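Local atomic coordinates of UBP3-associated protein BRE5 (PDB entry 1ZX2), a protein that acts as a cofactor of the deubiquitinating enzyme UBP3, with which it cleaves ubiquitin, and is represented by its NTF2-like domain. Residues 85-90 / 101-106; 120-125 / 134-139; 80-85 / 115-120; 8-13 / 97-102. All blocks are in the same frame, centred on the assembly; numbering follows the deposited sequence.

Contact 1 (85-90 / 101-106); sequences DTIDFQ and IMATGE
Thr86 and Thr104 face one another as a hydrogen-bonded antiparallel pair, and the side chain of Thr86 can be traced atom by atom. Its CB lies 3.7 Å from Thr104 OG1. The methyl Thr86 CG2, anti to the carbonyl carbon, stays 3.8 Å from Thr104 OG1. The hydroxyl has chi1 64°, between the backbone N and the carbonyl carbon, which turns it to the Thr104 hydroxyl; Thr86 OG1 and Thr104 OG1 are modelled 2.5 Å apart, so short that the exact length is doubtful. Thr86 OG1 also donates to a water, which in turn donates to Asp88 OD2 and Met102 O. That water links the Thr86 hydroxyl and the Asp88 carboxylate, both on one face of the sheet, to the backbone carbonyl of Met102, and Asp88 OD2 has its charged partner in Arg140 of the second subunit.

The opposite face is apolar: Ile87 CG2 approaches Ile101 CG2 to 4.4 Å, and Phe89 CB sits near Ile101 CG1. Along the backbone, Asp88 N to Met102 O (2.9 Å, 167° at the hydrogen) and Met102 N to Asp88 O are nearly straight. The regular ladder breaks at the other end, where Thr104 O receives Asp85 N at 3.0 Å and, more weakly, Thr86 N at 3.3 Å. The strands are antiparallel (172°), and Asp85 and Thr86 both facing Thr104 make a classic beta bulge; it sits where the chain turns a corner at Asp85, in the hairpin of strands 80-92 and 98-109 of this NTF2-like domain.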
loop_
_atom_site.group_PDB
_atom_site.type_symbol
_atom_site.label_atom_id
_atom_site.label_comp_id
_atom_site.label_asym_id
_atom_site.label_seq_id
_atom_site.Cartn_x
_atom_site.Cartn_y
_atom_site.Cartn_z
ATOM N N ASP A 85 -11.510 6.522 6.178
ATOM C CA ASP A 85 -12.543 6.467 5.147
ATOM C C ASP A 85 -12.573 5.155 4.354
ATOM O O ASP A 85 -13.642 4.644 4.087
ATOM C CB ASP A 85 -12.329 7.605 4.149
ATOM C CG ASP A 85 -12.573 8.979 4.771
ATOM O OD1 ASP A 85 -11.761 9.904 4.522
ATOM O OD2 ASP A 85 -13.555 9.208 5.512
ATOM N N THR A 86 -11.409 4.629 3.949
ATOM C CA THR A 86 -11.338 3.296 3.340
ATOM C C THR A 86 -10.240 2.439 4.012
ATOM O O THR A 86 -9.191 2.954 4.437
ATOM C CB THR A 86 -11.094 3.378 1.840
ATOM O OG1 THR A 86 -9.802 3.965 1.585
ATOM C CG2 THR A 86 -12.071 4.360 1.177
ATOM N N ILE A 87 -10.491 1.142 4.053
ATOM C CA ILE A 87 -9.566 0.147 4.535
ATOM C C ILE A 87 -9.610 -1.050 3.561
ATOM O O ILE A 87 -10.627 -1.619 3.408
ATOM C CB ILE A 87 -9.909 -0.339 5.928
ATOM C CG1 ILE A 87 -9.928 0.811 6.973
ATOM C CG2 ILE A 87 -8.857 -1.410 6.332
ATOM C CD1 ILE A 87 -10.534 0.384 8.303
ATOM N N ASP A 88 -8.503 -1.380 2.892
ATOM C CA ASP A 88 -8.469 -2.524 1.961
ATOM C C ASP A 88 -7.364 -3.416 2.404
ATOM O O ASP A 88 -6.360 -2.942 2.921
ATOM C CB ASP A 88 -8.218 -2.008 0.566
ATOM C CG ASP A 88 -9.380 -1.236 0.042
ATOM O OD1 ASP A 88 -10.445 -1.850 -0.030
ATOM O OD2 ASP A 88 -9.318 -0.003 -0.195
ATOM N N PHE A 89 -7.520 -4.709 2.246
ATOM C CA PHE A 89 -6.473 -5.643 2.661
ATOM C C PHE A 89 -6.422 -6.862 1.734
ATOM O O PHE A 89 -7.439 -7.242 1.211
ATOM C CB PHE A 89 -6.752 -6.127 4.116
ATOM C CG PHE A 89 -8.176 -6.133 4.460
ATOM C CD1 PHE A 89 -8.985 -7.191 4.077
ATOM C CD2 PHE A 89 -8.735 -5.047 5.130
ATOM C CE1 PHE A 89 -10.343 -7.179 4.348
ATOM C CE2 PHE A 89 -10.109 -5.023 5.395
ATOM C CZ PHE A 89 -10.909 -6.096 5.001
ATOM N N GLN A 90 -5.255 -7.492 1.592
ATOM C CA GLN A 90 -5.147 -8.744 0.864
ATOM C C GLN A 90 -4.079 -9.546 1.561
ATOM O O GLN A 90 -3.146 -8.979 2.123
ATOM C CB GLN A 90 -4.611 -8.457 -0.545
ATOM C CG GLN A 90 -5.560 -7.698 -1.464
ATOM C CD GLN A 90 -4.980 -7.371 -2.795
ATOM O OE1 GLN A 90 -3.756 -7.467 -2.996
ATOM N NE2 GLN A 90 -5.834 -6.893 -3.714
ATOM N N ILE A 101 -2.208 -4.005 3.863
ATOM C CA ILE A 101 -3.279 -3.075 4.174
ATOM C C ILE A 101 -3.029 -1.763 3.525
ATOM O O ILE A 101 -1.888 -1.255 3.598
ATOM C CB ILE A 101 -3.337 -2.827 5.734
ATOM C CG1 ILE A 101 -3.542 -4.125 6.474
ATOM C CG2 ILE A 101 -4.485 -1.957 6.119
ATOM C CD1 ILE A 101 -3.489 -4.072 7.986
ATOM N N MET A 102 -4.073 -1.145 2.950
ATOM C CA MET A 102 -3.985 0.231 2.494
ATOM C C MET A 102 -5.159 0.928 3.098
ATOM O O MET A 102 -6.281 0.440 2.956
ATOM C CB MET A 102 -4.065 0.346 0.951
ATOM C CG MET A 102 -3.790 1.771 0.378
ATOM S SD MET A 102 -3.878 1.884 -1.496
ATOM C CE MET A 102 -5.574 2.019 -1.528
ATOM N N ALA A 103 -4.943 2.040 3.775
ATOM C CA ALA A 103 -6.029 2.782 4.373
ATOM C C ALA A 103 -5.910 4.239 3.954
ATOM O O ALA A 103 -4.783 4.757 3.804
ATOM C CB ALA A 103 -6.007 2.660 5.901
ATOM N N THR A 104 -7.043 4.884 3.670
ATOM C CA THR A 104 -7.056 6.309 3.454
ATOM C C THR A 104 -7.927 6.936 4.509
ATOM O O THR A 104 -8.759 6.254 5.136
ATOM C CB THR A 104 -7.557 6.693 2.046
ATOM O OG1 THR A 104 -8.943 6.351 1.845
ATOM C CG2 THR A 104 -6.768 5.911 0.955
ATOM N N GLY A 105 -7.763 8.229 4.687
ATOM C CA GLY A 105 -8.582 8.969 5.628
ATOM C C GLY A 105 -8.106 10.384 5.831
ATOM O O GLY A 105 -7.444 10.970 4.926
ATOM N N GLU A 106 -8.476 10.930 6.999
ATOM C CA GLU A 106 -8.198 12.305 7.367
ATOM C C GLU A 106 -7.517 12.345 8.714
ATOM O O GLU A 106 -7.779 11.547 9.561
ATOM C CB GLU A 106 -9.493 13.120 7.371
ATOM C CG GLU A 106 -10.187 13.171 6.005
ATOM C CD GLU A 106 -11.338 14.179 5.926
ATOM O OE1 GLU A 106 -11.234 15.176 5.145
ATOM O OE2 GLU A 106 -12.354 13.963 6.627
HETATM O O HOH W 1 -8.117 1.826 1.221
#

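Contact 2 (120-125 / 134-139); sequences TFILLP and ITNDII
Thr120 to Leu124 run against Ile134 to Ile138 in a buried antiparallel hairpin, interrupted by a beta bulge, near the middle of the NTF2-like sheet. The strand axes are 4.7 Å apart at closest and 172° apart in direction. Thr120 and Ile138 exchange two backbone bonds, Thr120 N to Ile138 O at 2.9 Å and Ile138 N to Thr120 O at 3.0 Å. Farther along, Ile122 N binds Asn136 O, but Ile122 O is taken by Thr135 N at 2.9 Å. The shift of one residue between Ile122 and Leu123, where Leu123 pairs with Ile134, is the evidence for the bulge, and the chain turns a corner at Thr135.

On the face that carries Phe121, helix 6-23 covers the strands: Phe13 and Tyr17 both meet the Phe121 ring edge-to-face. Asp137 lies alongside that ring and points the same way, with the carboxylate plane turned 45° from the ring plane; its OD2 is held by Tyr32 OH, which probably fixes the rotation of the group. The other face looks to the second subunit, where Thr120 packs on its counterpart and Ile138 on Leu100 of that chain.

Ile134 fits between two neighbours on the helix side. Its CG2, anti to the backbone N, meets the edge of the Phe121 ring, 4.1 Å from Phe121 CD2, whereas Ile134 CG1 rests 3.8 Å from Leu123 CD2.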
loop_
_atom_site.group_PDB
_atom_site.type_symbol
_atom_site.label_atom_id
_atom_site.label_comp_id
_atom_site.label_asym_id
_atom_site.label_seq_id
_atom_site.Cartn_x
_atom_site.Cartn_y
_atom_site.Cartn_z
ATOM N N THR A 120 -0.012 2.559 3.976
ATOM C CA THR A 120 0.079 1.171 3.671
ATOM C C THR A 120 0.932 0.502 4.694
ATOM O O THR A 120 1.959 1.048 5.064
ATOM C CB THR A 120 0.741 1.001 2.283
ATOM O OG1 THR A 120 -0.129 1.611 1.289
ATOM C CG2 THR A 120 0.705 -0.433 1.930
ATOM N N PHE A 121 0.536 -0.694 5.105
ATOM C CA PHE A 121 1.309 -1.541 5.994
ATOM C C PHE A 121 1.478 -2.865 5.358
ATOM O O PHE A 121 0.562 -3.345 4.716
ATOM C CB PHE A 121 0.496 -1.807 7.268
ATOM C CG PHE A 121 0.239 -0.595 8.114
ATOM C CD1 PHE A 121 -0.986 0.055 8.060
ATOM C CD2 PHE A 121 1.194 -0.128 8.965
ATOM C CE1 PHE A 121 -1.265 1.143 8.839
ATOM C CE2 PHE A 121 0.916 1.004 9.814
ATOM C CZ PHE A 121 -0.293 1.613 9.744
ATOM N N ILE A 122 2.609 -3.528 5.620
ATOM C CA ILE A 122 2.673 -4.977 5.450
ATOM C C ILE A 122 2.921 -5.572 6.826
ATOM O O ILE A 122 3.819 -5.162 7.534
ATOM C CB ILE A 122 3.737 -5.366 4.437
ATOM C CG1 ILE A 122 3.338 -4.939 3.038
ATOM C CG2 ILE A 122 4.005 -6.874 4.425
ATOM C CD1 ILE A 122 4.386 -5.090 1.939
ATOM N N LEU A 123 2.153 -6.600 7.173
ATOM C CA LEU A 123 2.263 -7.350 8.414
ATOM C C LEU A 123 2.704 -8.757 8.138
ATOM O O LEU A 123 2.172 -9.440 7.219
ATOM C CB LEU A 123 0.903 -7.452 9.049
ATOM C CG LEU A 123 0.047 -6.229 9.288
ATOM C CD1 LEU A 123 -1.251 -6.570 9.950
ATOM C CD2 LEU A 123 0.857 -5.225 10.129
ATOM N N LEU A 124 3.714 -9.202 8.867
ATOM C CA LEU A 124 4.261 -10.538 8.721
ATOM C C LEU A 124 4.085 -11.225 10.045
ATOM O O LEU A 124 4.512 -10.651 11.029
ATOM C CB LEU A 124 5.720 -10.408 8.573
ATOM C CG LEU A 124 6.665 -11.427 7.939
ATOM C CD1 LEU A 124 7.927 -11.535 8.748
ATOM C CD2 LEU A 124 6.259 -12.757 7.315
ATOM N N PRO A 125 3.632 -12.454 10.109
ATOM C CA PRO A 125 3.638 -13.141 11.432
ATOM C C PRO A 125 5.047 -13.188 12.127
ATOM O O PRO A 125 6.041 -13.496 11.471
ATOM C CB PRO A 125 3.195 -14.565 11.114
ATOM C CG PRO A 125 2.334 -14.445 9.788
ATOM C CD PRO A 125 3.094 -13.302 9.019
ATOM N N ILE A 134 4.754 -5.290 11.823
ATOM C CA ILE A 134 4.873 -4.415 10.669
ATOM C C ILE A 134 6.271 -4.562 10.140
ATOM O O ILE A 134 7.262 -4.309 10.843
ATOM C CB ILE A 134 4.656 -3.005 11.033
ATOM C CG1 ILE A 134 3.316 -2.834 11.753
ATOM C CG2 ILE A 134 4.683 -2.127 9.813
ATOM C CD1 ILE A 134 3.085 -1.450 12.405
ATOM N N THR A 135 6.381 -4.956 8.869
ATOM C CA THR A 135 7.672 -4.922 8.152
ATOM C C THR A 135 7.832 -3.689 7.265
ATOM O O THR A 135 8.958 -3.258 6.908
ATOM C CB THR A 135 7.933 -6.191 7.309
ATOM O OG1 THR A 135 6.885 -6.333 6.335
ATOM C CG2 THR A 135 7.943 -7.421 8.200
ATOM N N ASN A 136 6.708 -3.070 6.941
ATOM C CA ASN A 136 6.677 -1.950 6.043
ATOM C C ASN A 136 5.585 -1.051 6.416
ATOM O O ASN A 136 4.489 -1.457 6.671
ATOM C CB ASN A 136 6.387 -2.456 4.582
ATOM C CG ASN A 136 7.470 -3.298 4.048
ATOM O OD1 ASN A 136 8.485 -2.805 3.429
ATOM N ND2 ASN A 136 7.355 -4.597 4.295
ATOM N N ASP A 137 5.845 0.244 6.356
ATOM C CA ASP A 137 4.872 1.252 6.673
ATOM C C ASP A 137 5.230 2.429 5.811
ATOM O O ASP A 137 6.341 2.959 5.932
ATOM C CB ASP A 137 5.088 1.586 8.148
ATOM C CG ASP A 137 4.247 2.742 8.680
ATOM O OD1 ASP A 137 3.603 3.508 7.930
ATOM O OD2 ASP A 137 4.230 2.989 9.927
ATOM N N ILE A 138 4.262 2.955 5.055
ATOM C CA ILE A 138 4.439 4.157 4.178
ATOM C C ILE A 138 3.215 4.988 4.417
ATOM O O ILE A 138 2.119 4.453 4.309
ATOM C CB ILE A 138 4.479 3.827 2.657
ATOM C CG1 ILE A 138 5.658 2.870 2.352
ATOM C CG2 ILE A 138 4.701 5.152 1.850
ATOM C CD1 ILE A 138 5.751 2.204 0.943
ATOM N N ILE A 139 3.391 6.281 4.717
ATOM C CA ILE A 139 2.280 7.205 4.737
ATOM C C ILE A 139 2.652 8.490 3.988
ATOM O O ILE A 139 3.779 8.979 4.086
ATOM C CB ILE A 139 1.875 7.515 6.205
ATOM C CG1 ILE A 139 0.597 8.343 6.243
ATOM C CG2 ILE A 139 3.016 8.251 6.941
ATOM C CD1 ILE A 139 -0.006 8.525 7.653
#

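Contact 3 (80-85 / 115-120); sequences LKLKLD and YKFCQT
Phe117 CZ is met by two leucine methyls, Leu82 CD1 at 3.6 Å and Leu84 CD2 at 3.7 Å, while a salt-bridge network of Lys83, Asp85 and Lys116 lies beside this apolar patch. Both sets of contacts join strands that are not sheet neighbours in the NTF2-like fold: 98-109 lies between 80-92 and 115-125. Leu84 CD2 comes at the ring edge, near its plane. Leu82 crosses the phenylalanine side chain at about a right angle, and its CD1 approaches the ring obliquely.

At the corner of the chain, Asp85 lies between two lysines whose NZ atoms, Lys83 NZ and Lys116 NZ, are 5.6 Å apart, and its carboxylate probably offsets their charge. Lys83 NZ bonds Asp85 OD2 at 3.0 Å, on the syn lone pair. Lys116, its chain bent at chi2 and chi4, brings NZ to the anti side of Asp85 OD1, 34° out of the carboxylate plane; the modelled 2.5 Å between Lys116 NZ and Asp85 OD1 is doubtfully short.

The segments 80-84 and 115-120 cross at -65° with axes 9.2 Å apart, too far for backbone pairing, so side chains must span the interval. Ile139 and Phe141 pack on Phe117 from the neighbouring strand, and Tyr18 of helix 6-23 touches both leucines. Phe117 itself spans the interval with chi1 76°, its CG between the backbone N and the carbonyl carbon.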
loop_
_atom_site.group_PDB
_atom_site.type_symbol
_atom_site.label_atom_id
_atom_site.label_comp_id
_atom_site.label_asym_id
_atom_site.label_seq_id
_atom_site.Cartn_x
_atom_site.Cartn_y
_atom_site.Cartn_z
ATOM N N LEU A 80 -2.616 13.954 17.546
ATOM C CA LEU A 80 -3.232 13.744 16.255
ATOM C C LEU A 80 -4.636 13.122 16.390
ATOM O O LEU A 80 -4.901 12.323 17.279
ATOM C CB LEU A 80 -2.297 12.832 15.474
ATOM C CG LEU A 80 -2.395 12.650 13.978
ATOM C CD1 LEU A 80 -1.618 13.741 13.196
ATOM C CD2 LEU A 80 -1.853 11.263 13.686
ATOM N N LYS A 81 -5.536 13.538 15.514
ATOM C CA LYS A 81 -6.892 13.009 15.473
ATOM C C LYS A 81 -7.065 12.458 14.054
ATOM O O LYS A 81 -6.700 13.102 13.083
ATOM C CB LYS A 81 -7.934 14.120 15.752
ATOM C CG LYS A 81 -8.380 14.290 17.248
ATOM C CD LYS A 81 -7.677 15.457 17.911
ATOM C CE LYS A 81 -8.010 15.555 19.417
ATOM N NZ LYS A 81 -6.795 15.284 20.250
ATOM N N LEU A 82 -7.681 11.292 13.952
ATOM C CA LEU A 82 -7.636 10.492 12.737
ATOM C C LEU A 82 -8.975 9.782 12.466
ATOM O O LEU A 82 -9.587 9.280 13.363
ATOM C CB LEU A 82 -6.503 9.470 12.929
ATOM C CG LEU A 82 -6.468 8.241 12.024
ATOM C CD1 LEU A 82 -5.089 8.189 11.414
ATOM C CD2 LEU A 82 -6.770 6.973 12.775
ATOM N N LYS A 83 -9.410 9.735 11.217
ATOM C CA LYS A 83 -10.628 9.003 10.825
ATOM C C LYS A 83 -10.308 8.245 9.512
ATOM O O LYS A 83 -9.786 8.817 8.583
ATOM C CB LYS A 83 -11.832 9.978 10.723
ATOM C CG LYS A 83 -12.733 9.938 9.454
ATOM C CD LYS A 83 -13.760 11.132 9.387
ATOM C CE LYS A 83 -15.027 10.862 8.509
ATOM N NZ LYS A 83 -14.916 11.383 7.080
ATOM N N LEU A 84 -10.584 6.958 9.477
ATOM C CA LEU A 84 -10.408 6.142 8.291
ATOM C C LEU A 84 -11.664 6.170 7.443
ATOM O O LEU A 84 -12.725 5.960 7.957
ATOM C CB LEU A 84 -10.068 4.723 8.668
ATOM C CG LEU A 84 -8.820 4.685 9.574
ATOM C CD1 LEU A 84 -8.508 3.234 9.969
ATOM C CD2 LEU A 84 -7.600 5.330 8.927
ATOM N N ASP A 85 -11.510 6.522 6.178
ATOM C CA ASP A 85 -12.543 6.467 5.147
ATOM C C ASP A 85 -12.573 5.155 4.354
ATOM O O ASP A 85 -13.642 4.644 4.087
ATOM C CB ASP A 85 -12.329 7.605 4.149
ATOM C CG ASP A 85 -12.573 8.979 4.771
ATOM O OD1 ASP A 85 -11.761 9.904 4.522
ATOM O OD2 ASP A 85 -13.555 9.208 5.512
ATOM N N TYR A 115 -5.993 17.204 6.682
ATOM C CA TYR A 115 -5.160 16.567 5.651
ATOM C C TYR A 115 -5.722 15.196 5.287
ATOM O O TYR A 115 -6.030 14.422 6.178
ATOM C CB TYR A 115 -3.753 16.346 6.215
ATOM C CG TYR A 115 -2.955 17.598 6.549
ATOM C CD1 TYR A 115 -2.934 18.105 7.840
ATOM C CD2 TYR A 115 -2.184 18.256 5.570
ATOM C CE1 TYR A 115 -2.194 19.238 8.165
ATOM C CE2 TYR A 115 -1.428 19.400 5.889
ATOM C CZ TYR A 115 -1.446 19.877 7.196
ATOM O OH TYR A 115 -0.736 21.001 7.553
ATOM N N LYS A 116 -5.867 14.909 4.000
ATOM C CA LYS A 116 -6.117 13.544 3.531
ATOM C C LYS A 116 -4.782 12.761 3.527
ATOM O O LYS A 116 -3.732 13.324 3.223
ATOM C CB LYS A 116 -6.704 13.534 2.116
ATOM C CG LYS A 116 -8.241 13.442 2.034
ATOM C CD LYS A 116 -8.778 11.946 2.064
ATOM C CE LYS A 116 -10.272 11.877 1.705
ATOM N NZ LYS A 116 -11.126 11.761 2.933
ATOM N N PHE A 117 -4.812 11.485 3.892
ATOM C CA PHE A 117 -3.591 10.674 3.926
ATOM C C PHE A 117 -3.845 9.314 3.317
ATOM O O PHE A 117 -5.008 8.856 3.200
ATOM C CB PHE A 117 -2.996 10.567 5.337
ATOM C CG PHE A 117 -3.753 9.628 6.233
ATOM C CD1 PHE A 117 -3.432 8.294 6.296
ATOM C CD2 PHE A 117 -4.827 10.084 6.955
ATOM C CE1 PHE A 117 -4.167 7.413 7.057
ATOM C CE2 PHE A 117 -5.540 9.213 7.751
ATOM C CZ PHE A 117 -5.200 7.866 7.791
ATOM N N CYS A 118 -2.756 8.654 2.949
ATOM C CA CYS A 118 -2.837 7.297 2.445
ATOM C C CYS A 118 -1.711 6.586 3.155
ATOM O O CYS A 118 -0.584 7.074 3.162
ATOM C CB CYS A 118 -2.642 7.241 0.886
ATOM S SG CYS A 118 -2.814 5.507 0.305
ATOM N N GLN A 119 -2.027 5.459 3.790
ATOM C CA GLN A 119 -1.036 4.657 4.523
ATOM C C GLN A 119 -1.149 3.209 4.120
ATOM O O GLN A 119 -2.239 2.684 4.061
ATOM C CB GLN A 119 -1.298 4.741 6.012
ATOM C CG GLN A 119 -0.231 4.004 6.939
ATOM C CD GLN A 119 -0.106 4.665 8.296
ATOM O OE1 GLN A 119 1.006 4.762 8.874
ATOM N NE2 GLN A 119 -1.215 5.027 8.847
ATOM N N THR A 120 -0.012 2.559 3.976
ATOM C CA THR A 120 0.079 1.171 3.671
ATOM C C THR A 120 0.932 0.502 4.694
ATOM O O THR A 120 1.959 1.048 5.064
ATOM C CB THR A 120 0.741 1.001 2.283
ATOM O OG1 THR A 120 -0.129 1.611 1.289
ATOM C CG2 THR A 120 0.705 -0.433 1.930
#

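Contact 4 (8-13 / 97-102); sequences DICFAF and KSILIM
Cys10 has its SG anti to the carbonyl carbon (chi1 -73°), which directs the sulfur from the helix at Ile99 and Ile101 of the strand. Ile99 answers with CG2 anti to its backbone N and an extended CG1 branch (chi2 171°), so that two separate methyls are offered to the helix. The evidence lies in the distances: Cys10 SG is 3.6 Å from Ile99 CG2 and equally 3.6 Å from Ile101 CD1, bridging two isoleucines on the same face of the strand. From the preceding residue, Ile9 CG2 meets Ile99 CD1 at 3.6 Å as the two side chains cross obliquely.

Ile101 CD1 also lies 3.9 Å from Phe13 CD1, approaching the ring at a slant. No hydrogen bond joins helix and strand; this is apolar packing, with axes 10.2 Å apart and a crossing angle of -61°. Around it, Phe89 of the adjacent strand 80-92 touches Cys10, and Phe132 of strand 132-141, two places across the sheet, packs on Ile9 and Ile99. A long N-terminal helix laid against the inner face of a strongly curved sheet is characteristic of the NTF2-like alpha+beta fold, and these residues form part of that helix-to-sheet core.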
loop_
_atom_site.group_PDB
_atom_site.type_symbol
_atom_site.label_atom_id
_atom_site.label_comp_id
_atom_site.label_asym_id
_atom_site.label_seq_id
_atom_site.Cartn_x
_atom_site.Cartn_y
_atom_site.Cartn_z
ATOM N N ASP A 8 -11.104 -9.202 10.322
ATOM C CA ASP A 8 -10.992 -9.144 11.797
ATOM C C ASP A 8 -9.543 -8.790 12.136
ATOM O O ASP A 8 -9.296 -7.999 12.998
ATOM C CB ASP A 8 -11.236 -10.516 12.482
ATOM C CG ASP A 8 -12.686 -11.067 12.337
ATOM O OD1 ASP A 8 -13.635 -10.256 12.153
ATOM O OD2 ASP A 8 -12.927 -12.321 12.411
ATOM N N ILE A 9 -8.590 -9.445 11.480
ATOM C CA ILE A 9 -7.216 -9.244 11.792
ATOM C C ILE A 9 -6.848 -7.751 11.545
ATOM O O ILE A 9 -6.187 -7.118 12.356
ATOM C CB ILE A 9 -6.370 -10.159 10.967
ATOM C CG1 ILE A 9 -6.580 -11.631 11.382
ATOM C CG2 ILE A 9 -4.916 -9.824 11.171
ATOM C CD1 ILE A 9 -5.859 -12.608 10.437
ATOM N N CYS A 10 -7.301 -7.197 10.438
ATOM C CA CYS A 10 -6.843 -5.883 10.016
ATOM C C CYS A 10 -7.463 -4.823 10.871
ATOM O O CYS A 10 -6.777 -3.898 11.270
ATOM C CB CYS A 10 -7.167 -5.587 8.555
ATOM S SG CYS A 10 -6.076 -6.574 7.561
ATOM N N PHE A 11 -8.751 -4.970 11.144
ATOM C CA PHE A 11 -9.479 -4.029 12.004
ATOM C C PHE A 11 -8.898 -4.045 13.447
ATOM O O PHE A 11 -8.756 -3.019 14.062
ATOM C CB PHE A 11 -10.984 -4.357 12.070
ATOM C CG PHE A 11 -11.790 -3.951 10.848
ATOM C CD1 PHE A 11 -13.177 -4.105 10.870
ATOM C CD2 PHE A 11 -11.210 -3.505 9.677
ATOM C CE1 PHE A 11 -13.958 -3.782 9.743
ATOM C CE2 PHE A 11 -11.997 -3.163 8.563
ATOM C CZ PHE A 11 -13.370 -3.305 8.600
ATOM N N ALA A 12 -8.526 -5.214 13.948
ATOM C CA ALA A 12 -7.909 -5.255 15.274
ATOM C C ALA A 12 -6.559 -4.541 15.266
ATOM O O ALA A 12 -6.248 -3.770 16.169
ATOM C CB ALA A 12 -7.716 -6.695 15.760
ATOM N N PHE A 13 -5.740 -4.847 14.264
ATOM C CA PHE A 13 -4.423 -4.260 14.168
ATOM C C PHE A 13 -4.483 -2.748 14.119
ATOM O O PHE A 13 -3.823 -2.057 14.885
ATOM C CB PHE A 13 -3.659 -4.787 12.971
ATOM C CG PHE A 13 -2.535 -3.941 12.621
ATOM C CD1 PHE A 13 -2.655 -3.022 11.608
ATOM C CD2 PHE A 13 -1.358 -3.969 13.395
ATOM C CE1 PHE A 13 -1.593 -2.185 11.295
ATOM C CE2 PHE A 13 -0.313 -3.097 13.093
ATOM C CZ PHE A 13 -0.446 -2.223 12.062
ATOM N N LYS A 97 0.753 -15.755 3.858
ATOM C CA LYS A 97 0.515 -15.599 5.294
ATOM C C LYS A 97 0.718 -14.138 5.782
ATOM O O LYS A 97 0.305 -13.775 6.899
ATOM C CB LYS A 97 1.460 -16.534 6.059
ATOM C CG LYS A 97 1.263 -17.994 5.816
ATOM C CD LYS A 97 -0.152 -18.490 6.160
ATOM C CE LYS A 97 -0.248 -20.099 6.341
ATOM N NZ LYS A 97 -1.536 -20.600 5.777
ATOM N N SER A 98 1.319 -13.264 4.933
ATOM C CA SER A 98 1.423 -11.868 5.292
ATOM C C SER A 98 0.210 -11.100 4.840
ATOM O O SER A 98 -0.607 -11.580 4.070
ATOM C CB SER A 98 2.681 -11.250 4.661
ATOM O OG SER A 98 3.803 -11.915 5.179
ATOM N N ILE A 99 0.067 -9.885 5.348
ATOM C CA ILE A 99 -1.092 -9.068 5.017
ATOM C C ILE A 99 -0.666 -7.706 4.547
ATOM O O ILE A 99 0.099 -7.073 5.215
ATOM C CB ILE A 99 -2.026 -8.948 6.231
ATOM C CG1 ILE A 99 -2.491 -10.337 6.679
ATOM C CG2 ILE A 99 -3.291 -8.181 5.861
ATOM C CD1 ILE A 99 -3.236 -10.365 7.992
ATOM N N LEU A 100 -1.191 -7.265 3.399
ATOM C CA LEU A 100 -1.072 -5.924 2.892
ATOM C C LEU A 100 -2.355 -5.160 3.249
ATOM O O LEU A 100 -3.440 -5.643 2.994
ATOM C CB LEU A 100 -0.955 -6.000 1.364
ATOM C CG LEU A 100 -1.060 -4.696 0.615
ATOM C CD1 LEU A 100 0.153 -3.815 0.921
ATOM C CD2 LEU A 100 -1.116 -4.980 -0.918
ATOM N N ILE A 101 -2.208 -4.005 3.863
ATOM C CA ILE A 101 -3.279 -3.075 4.174
ATOM C C ILE A 101 -3.029 -1.763 3.525
ATOM O O ILE A 101 -1.888 -1.255 3.598
ATOM C CB ILE A 101 -3.337 -2.827 5.734
ATOM C CG1 ILE A 101 -3.542 -4.125 6.474
ATOM C CG2 ILE A 101 -4.485 -1.957 6.119
ATOM C CD1 ILE A 101 -3.489 -4.072 7.986
ATOM N N MET A 102 -4.073 -1.145 2.950
ATOM C CA MET A 102 -3.985 0.231 2.494
ATOM C C MET A 102 -5.159 0.928 3.098
ATOM O O MET A 102 -6.281 0.440 2.956
ATOM C CB MET A 102 -4.065 0.346 0.951
ATOM C CG MET A 102 -3.790 1.771 0.378
ATOM S SD MET A 102 -3.878 1.884 -1.496
ATOM C CE MET A 102 -5.574 2.019 -1.528
#

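Contacts 1, 2 and 3 are built on the successive strands 80-92, 98-109, 115-125 and 132-141, adjacent in one mixed sheet, and contact 4 lays helix 6-23 against the second of them. Along the chain contact 1 is nested within the loop closed by contact 3, and both close before contact 2 opens; contacts 3 and 4 cross. Contacts 1 and 3 share Asp85, the corner of strand 80-92, with centres about 9 Å apart, whereas contacts 3 and 4 lie about 16 Å apart. The helix packs on one face of the sheet, and side chains on the other face meet the second subunit, so the same strands serve both core and dimer.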